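Local structure of Lactamase_B domain-containing protein (Bacillus lehensis G1, 7EV5) at residues V151-S156 with V187-G192; F2-L7 with G192-I197. The protein probably acts as a zinc-dependent hydrolase of the metallo-beta-lactamase fold, with dual activity and resemblance to both B3 metallo-beta-lactamases and glyoxalase II. All coordinates share one frame; numbering follows the deposited sequence. Where two conformers were deposited one is given.

Interaction 1: V151-S156 with V187-G192. With ZN (zinc ion), chain C.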
loop_
_atom_site.group_PDB
_atom_site.type_symbol
_atom_site.label_atom_id
_atom_site.label_comp_id
_atom_site.label_asym_id
_atom_site.label_seq_id
_atom_site.Cartn_x
_atom_site.Cartn_y
_atom_site.Cartn_z
ATOM N N VAL A 151 -7.387 -0.947 -3.912
ATOM C CA VAL A 151 -8.813 -1.227 -3.782
ATOM C C VAL A 151 -9.646 -0.181 -4.516
ATOM O O VAL A 151 -10.544 -0.513 -5.303
ATOM C CB VAL A 151 -9.174 -1.311 -2.288
ATOM C CG1 VAL A 151 -10.671 -1.396 -2.106
ATOM C CG2 VAL A 151 -8.495 -2.523 -1.655
ATOM N N LEU A 152 -9.362 1.094 -4.262
ATOM C CA LEU A 152 -10.190 2.210 -4.704
ATOM C C LEU A 152 -9.275 3.283 -5.266
ATOM O O LEU A 152 -8.344 3.722 -4.585
ATOM C CB LEU A 152 -10.985 2.783 -3.523
ATOM C CG LEU A 152 -11.835 4.028 -3.774
ATOM C CD1 LEU A 152 -12.925 3.752 -4.809
ATOM C CD2 LEU A 152 -12.428 4.557 -2.480
ATOM N N PHE A 153 -9.533 3.710 -6.499
ATOM C CA PHE A 153 -8.759 4.773 -7.116
ATOM C C PHE A 153 -9.677 5.951 -7.383
ATOM O O PHE A 153 -10.898 5.868 -7.232
ATOM C CB PHE A 153 -8.178 4.318 -8.459
ATOM C CG PHE A 153 -7.374 3.047 -8.385
ATOM C CD1 PHE A 153 -6.211 2.980 -7.624
ATOM C CD2 PHE A 153 -7.757 1.924 -9.106
ATOM C CE1 PHE A 153 -5.455 1.804 -7.578
ATOM C CE2 PHE A 153 -7.009 0.750 -9.064
ATOM C CZ PHE A 153 -5.854 0.685 -8.292
ATOM N N GLN A 154 -9.079 7.066 -7.786
ATOM C CA GLN A 154 -9.863 8.177 -8.304
ATOM C C GLN A 154 -10.509 7.738 -9.610
ATOM O O GLN A 154 -9.815 7.449 -10.587
ATOM C CB GLN A 154 -8.952 9.375 -8.537
ATOM C CG GLN A 154 -9.698 10.634 -8.930
ATOM C CD GLN A 154 -8.760 11.714 -9.408
ATOM O OE1 GLN A 154 -8.104 11.569 -10.444
ATOM N NE2 GLN A 154 -8.666 12.796 -8.642
ATOM N N GLN A 155 -11.838 7.637 -9.615
ATOM C CA GLN A 155 -12.653 7.302 -10.787
ATOM C C GLN A 155 -12.612 5.837 -11.219
ATOM O O GLN A 155 -13.190 5.502 -12.261
ATOM C CB GLN A 155 -12.371 8.209 -11.996
ATOM C CG GLN A 155 -12.877 9.630 -11.845
ATOM C CD GLN A 155 -14.388 9.688 -11.816
ATOM O OE1 GLN A 155 -14.987 10.058 -10.807
ATOM N NE2 GLN A 155 -15.014 9.314 -12.924
ATOM N N SER A 156 -11.970 4.948 -10.469
ATOM C CA SER A 156 -12.005 3.532 -10.820
ATOM C C SER A 156 -11.764 2.717 -9.559
ATOM O O SER A 156 -11.596 3.263 -8.467
ATOM C CB SER A 156 -11.010 3.165 -11.931
ATOM O OG SER A 156 -9.661 3.299 -11.515
ATOM N N VAL A 187 -7.980 9.315 0.103
ATOM C CA VAL A 187 -7.704 7.966 -0.382
ATOM C C VAL A 187 -6.354 8.025 -1.088
ATOM O O VAL A 187 -6.230 8.576 -2.190
ATOM C CB VAL A 187 -8.818 7.448 -1.293
ATOM C CG1 VAL A 187 -8.458 6.075 -1.861
ATOM C CG2 VAL A 187 -10.119 7.364 -0.515
ATOM N N ALA A 188 -5.322 7.503 -0.422
ATOM C CA ALA A 188 -3.959 7.477 -0.955
ATOM C C ALA A 188 -3.762 6.069 -1.506
ATOM O O ALA A 188 -3.407 5.138 -0.782
ATOM C CB ALA A 188 -2.948 7.835 0.132
ATOM N N SER A 189 -4.018 5.919 -2.799
ATOM C CA SER A 189 -4.092 4.628 -3.463
ATOM C C SER A 189 -2.817 4.329 -4.238
ATOM O O SER A 189 -1.907 5.151 -4.354
ATOM C CB SER A 189 -5.302 4.591 -4.397
ATOM O OG SER A 189 -5.065 5.409 -5.529
ATOM N N GLY A 190 -2.750 3.105 -4.753
ATOM C CA GLY A 190 -1.540 2.645 -5.402
ATOM C C GLY A 190 -1.306 3.212 -6.785
ATOM O O GLY A 190 -0.184 3.118 -7.279
ATOM N N HIS A 191 -2.329 3.762 -7.432
ATOM C CA HIS A 191 -2.168 4.195 -8.818
ATOM C C HIS A 191 -3.002 5.442 -9.057
ATOM O O HIS A 191 -4.181 5.467 -8.705
ATOM C CB HIS A 191 -2.598 3.068 -9.775
ATOM C CG HIS A 191 -1.803 1.805 -9.595
ATOM N ND1 HIS A 191 -0.617 1.574 -10.253
ATOM C CD2 HIS A 191 -2.005 0.725 -8.799
ATOM C CE1 HIS A 191 -0.123 0.407 -9.882
ATOM N NE2 HIS A 191 -0.943 -0.128 -8.993
ATOM N N GLY A 192 -2.397 6.469 -9.657
ATOM C CA GLY A 192 -3.132 7.658 -10.031
ATOM C C GLY A 192 -3.242 8.691 -8.926
ATOM O O GLY A 192 -2.617 8.575 -7.865
HETATM ZN ZN ZN C . -0.579 -1.823 -7.947
HETATM O O HOH W 1 -6.230 7.260 -8.239
HETATM O O HOH W 2 -0.723 -3.796 -8.253
#
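Phe153 and His191 lie side by side and point the same way, their ring planes turned 80° against each other with centroids 5.7 Å apart. This is an oblique aromatic pair: Phe153 CE1 comes to the edge of the imidazole, near its plane, 3.8 Å from His191 CD2. A chi1 of -59° sets CG of His191 anti to the carbonyl carbon, and a chi2 of -88° turns the ring, whose NE2 binds a zinc ion at 2.0 Å. Asp58, His59, Asp150 and a water complete its coordination, the second site of the dinuclear centre of the metallo-beta-lactamase fold; Phe153 is thus a second-shell neighbour of a ligand.

The Phe153 ring also receives Ser189 OG at its edge, in plane, with OG 3.4 Å from CD1. No direct hydrogen bond joins the two segments; a water spans them, accepting from Gln154 N at 2.9 Å and donating to His191 O at 2.8 Å, although other acceptors compete for its protons. Leu152 and Val187, the apolar pair of the contact, cross at about a right angle, Leu152 CD2 meeting Val187 CG2 at 4.1 Å.

Around this contact, Leu152 also touches Ile178 of helix 167-178, while Val187 packs on Ser148 of strand 145-149 and Ile197 of helix 197-203. The short, weakly bonded strand 152-153 thus has helix 167-178 as one neighbour and strand 186-189 as another.

Interaction 2: F2-L7 with G192-I197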
loop_
_atom_site.group_PDB
_atom_site.type_symbol
_atom_site.label_atom_id
_atom_site.label_comp_id
_atom_site.label_asym_id
_atom_site.label_seq_id
_atom_site.Cartn_x
_atom_site.Cartn_y
_atom_site.Cartn_z
ATOM N N PHE A 2 2.381 13.898 4.475
ATOM C CA PHE A 2 2.841 12.759 3.699
ATOM C C PHE A 2 3.156 13.211 2.286
ATOM O O PHE A 2 2.688 14.259 1.824
ATOM C CB PHE A 2 1.834 11.588 3.683
ATOM C CG PHE A 2 0.626 11.828 2.820
ATOM C CD1 PHE A 2 0.600 11.397 1.501
ATOM C CD2 PHE A 2 -0.494 12.459 3.337
ATOM C CE1 PHE A 2 -0.514 11.618 0.701
ATOM C CE2 PHE A 2 -1.612 12.680 2.543
ATOM C CZ PHE A 2 -1.621 12.257 1.227
ATOM N N LYS A 3 3.959 12.400 1.603
ATOM C CA LYS A 3 4.261 12.604 0.195
ATOM C C LYS A 3 3.864 11.380 -0.617
ATOM O O LYS A 3 4.159 10.244 -0.228
ATOM C CB LYS A 3 5.737 12.926 -0.038
ATOM C CG LYS A 3 5.975 13.440 -1.452
ATOM C CD LYS A 3 7.370 13.977 -1.679
ATOM C CE LYS A 3 7.382 14.893 -2.904
ATOM N NZ LYS A 3 8.749 15.046 -3.473
ATOM N N GLN A 4 3.204 11.632 -1.739
ATOM C CA GLN A 4 2.947 10.636 -2.767
ATOM C C GLN A 4 4.137 10.613 -3.717
ATOM O O GLN A 4 4.508 11.654 -4.280
ATOM C CB GLN A 4 1.685 11.029 -3.527
ATOM C CG GLN A 4 1.278 10.081 -4.647
ATOM C CD GLN A 4 0.045 10.576 -5.357
ATOM O OE1 GLN A 4 -0.003 11.718 -5.798
ATOM N NE2 GLN A 4 -0.975 9.738 -5.434
ATOM N N ILE A 5 4.735 9.437 -3.887
ATOM C CA ILE A 5 5.955 9.279 -4.681
ATOM C C ILE A 5 5.751 8.164 -5.699
ATOM O O ILE A 5 5.949 6.983 -5.376
ATOM C CB ILE A 5 7.175 9.021 -3.778
ATOM C CG1 ILE A 5 7.288 10.118 -2.706
ATOM C CG2 ILE A 5 8.450 8.948 -4.609
ATOM C CD1 ILE A 5 8.439 9.950 -1.731
ATOM N N PRO A 6 5.359 8.480 -6.935
ATOM C CA PRO A 6 5.260 7.432 -7.956
ATOM C C PRO A 6 6.645 6.911 -8.301
ATOM O O PRO A 6 7.595 7.686 -8.433
ATOM C CB PRO A 6 4.634 8.160 -9.155
ATOM C CG PRO A 6 4.034 9.399 -8.597
ATOM C CD PRO A 6 4.852 9.778 -7.408
ATOM N N LEU A 7 6.766 5.584 -8.427
ATOM C CA LEU A 7 8.065 4.949 -8.604
ATOM C C LEU A 7 7.998 3.823 -9.624
ATOM O O LEU A 7 7.018 3.079 -9.682
ATOM C CB LEU A 7 8.572 4.347 -7.290
ATOM C CG LEU A 7 8.914 5.313 -6.156
ATOM C CD1 LEU A 7 9.068 4.542 -4.855
ATOM C CD2 LEU A 7 10.184 6.097 -6.460
ATOM N N GLY A 192 -2.397 6.469 -9.657
ATOM C CA GLY A 192 -3.132 7.658 -10.031
ATOM C C GLY A 192 -3.242 8.691 -8.926
ATOM O O GLY A 192 -2.617 8.575 -7.865
ATOM N N PRO A 193 -4.060 9.716 -9.160
ATOM C CA PRO A 193 -4.122 10.859 -8.240
ATOM C C PRO A 193 -4.778 10.533 -6.907
ATOM O O PRO A 193 -5.564 9.594 -6.770
ATOM C CB PRO A 193 -4.977 11.881 -9.005
ATOM C CG PRO A 193 -4.899 11.473 -10.433
ATOM C CD PRO A 193 -4.763 9.975 -10.427
ATOM N N LEU A 194 -4.463 11.368 -5.918
ATOM C CA LEU A 194 -5.181 11.334 -4.653
ATOM C C LEU A 194 -6.650 11.683 -4.869
ATOM O O LEU A 194 -7.020 12.376 -5.819
ATOM C CB LEU A 194 -4.570 12.344 -3.685
ATOM C CG LEU A 194 -3.142 12.100 -3.213
ATOM C CD1 LEU A 194 -2.668 13.299 -2.418
ATOM C CD2 LEU A 194 -3.065 10.826 -2.371
ATOM N N THR A 195 -7.495 11.191 -3.969
ATOM C CA THR A 195 -8.906 11.539 -3.950
ATOM C C THR A 195 -9.379 11.511 -2.502
ATOM O O THR A 195 -8.574 11.406 -1.576
ATOM C CB THR A 195 -9.694 10.647 -4.916
ATOM O OG1 THR A 195 -11.014 11.177 -5.065
ATOM C CG2 THR A 195 -9.762 9.213 -4.411
ATOM N N THR A 196 -10.685 11.656 -2.295
ATOM C CA THR A 196 -11.251 11.513 -0.964
ATOM C C THR A 196 -12.411 10.536 -1.022
ATOM O O THR A 196 -12.947 10.237 -2.094
ATOM C CB THR A 196 -11.740 12.842 -0.357
ATOM O OG1 THR A 196 -12.784 13.381 -1.180
ATOM C CG2 THR A 196 -10.593 13.839 -0.229
ATOM N N ILE A 197 -12.761 10.028 0.161
ATOM C CA ILE A 197 -13.896 9.113 0.280
ATOM C C ILE A 197 -15.158 9.759 -0.269
ATOM O O ILE A 197 -15.873 9.167 -1.086
ATOM C CB ILE A 197 -14.079 8.674 1.741
ATOM C CG1 ILE A 197 -12.872 7.864 2.217
ATOM C CG2 ILE A 197 -15.392 7.897 1.894
ATOM C CD1 ILE A 197 -12.857 6.455 1.714
HETATM O O HOH W 3 -2.310 13.192 -6.520
#
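Phe2 and Leu194 reach toward each other tip to tip, Phe2 by holding CG between its backbone N and carbonyl carbon (chi1 74°). Gln4 extends from the same side of its strand, with CG anti to the backbone N (chi1 180°), and slides past Leu194 in the opposite direction. The contact joins the two mixed sheets of the metallo-beta-lactamase fold: strand 2-7 at the edge of one sheet meets the loop 192-194 that leads into edge strand 195-196 of the other.

The apolar part is small: Phe2 CZ lies 3.9 Å from Leu194 CD1, and the leucine approaches the ring obliquely. Leu194 also rests on Ile186 and Ala188 of strand 186-189. Beside it, Gln4 NE2 comes within 3.9 Å of Leu194 CD2 as the two side chains pass. The same NE2 hydrogen-bonds Tyr15 OH, a residue of the adjacent strand 12-18, which steadies the amide; Gly192 O, itself bonded by Asn13 ND2, stands 3.2 Å from Gln4 NE2.

The other end of the amide is linked to the opposing segment by one water, which donates to Gln4 OE1 at 2.8 Å and accepts from Leu194 N at 2.9 Å.

Overall arrangement
From the N terminus, strand 2-7 begins the first mixed sheet at its edge, and interaction 2 joins it to residues 192-197 across 184 intervening residues, closing the longer loop. Interaction 1 closes a shorter one of 30 residues, including helix 167-178, between 151-156 and 187-192, and is nested inside the loop closed by interaction 2. The contacts share Gly192, their centres about 8 Å apart. Strands 186-189 and 195-196, consecutive in the chain and neighbours in the second sheet, connect them through a probable hydrogen bond of 2.7 Å between Val187 N and Thr195 O. Interaction 2 ties the first sheet's edge to the loop after His191; interaction 1 ties His191 and the end of strand 186-189 to the turn 151-156.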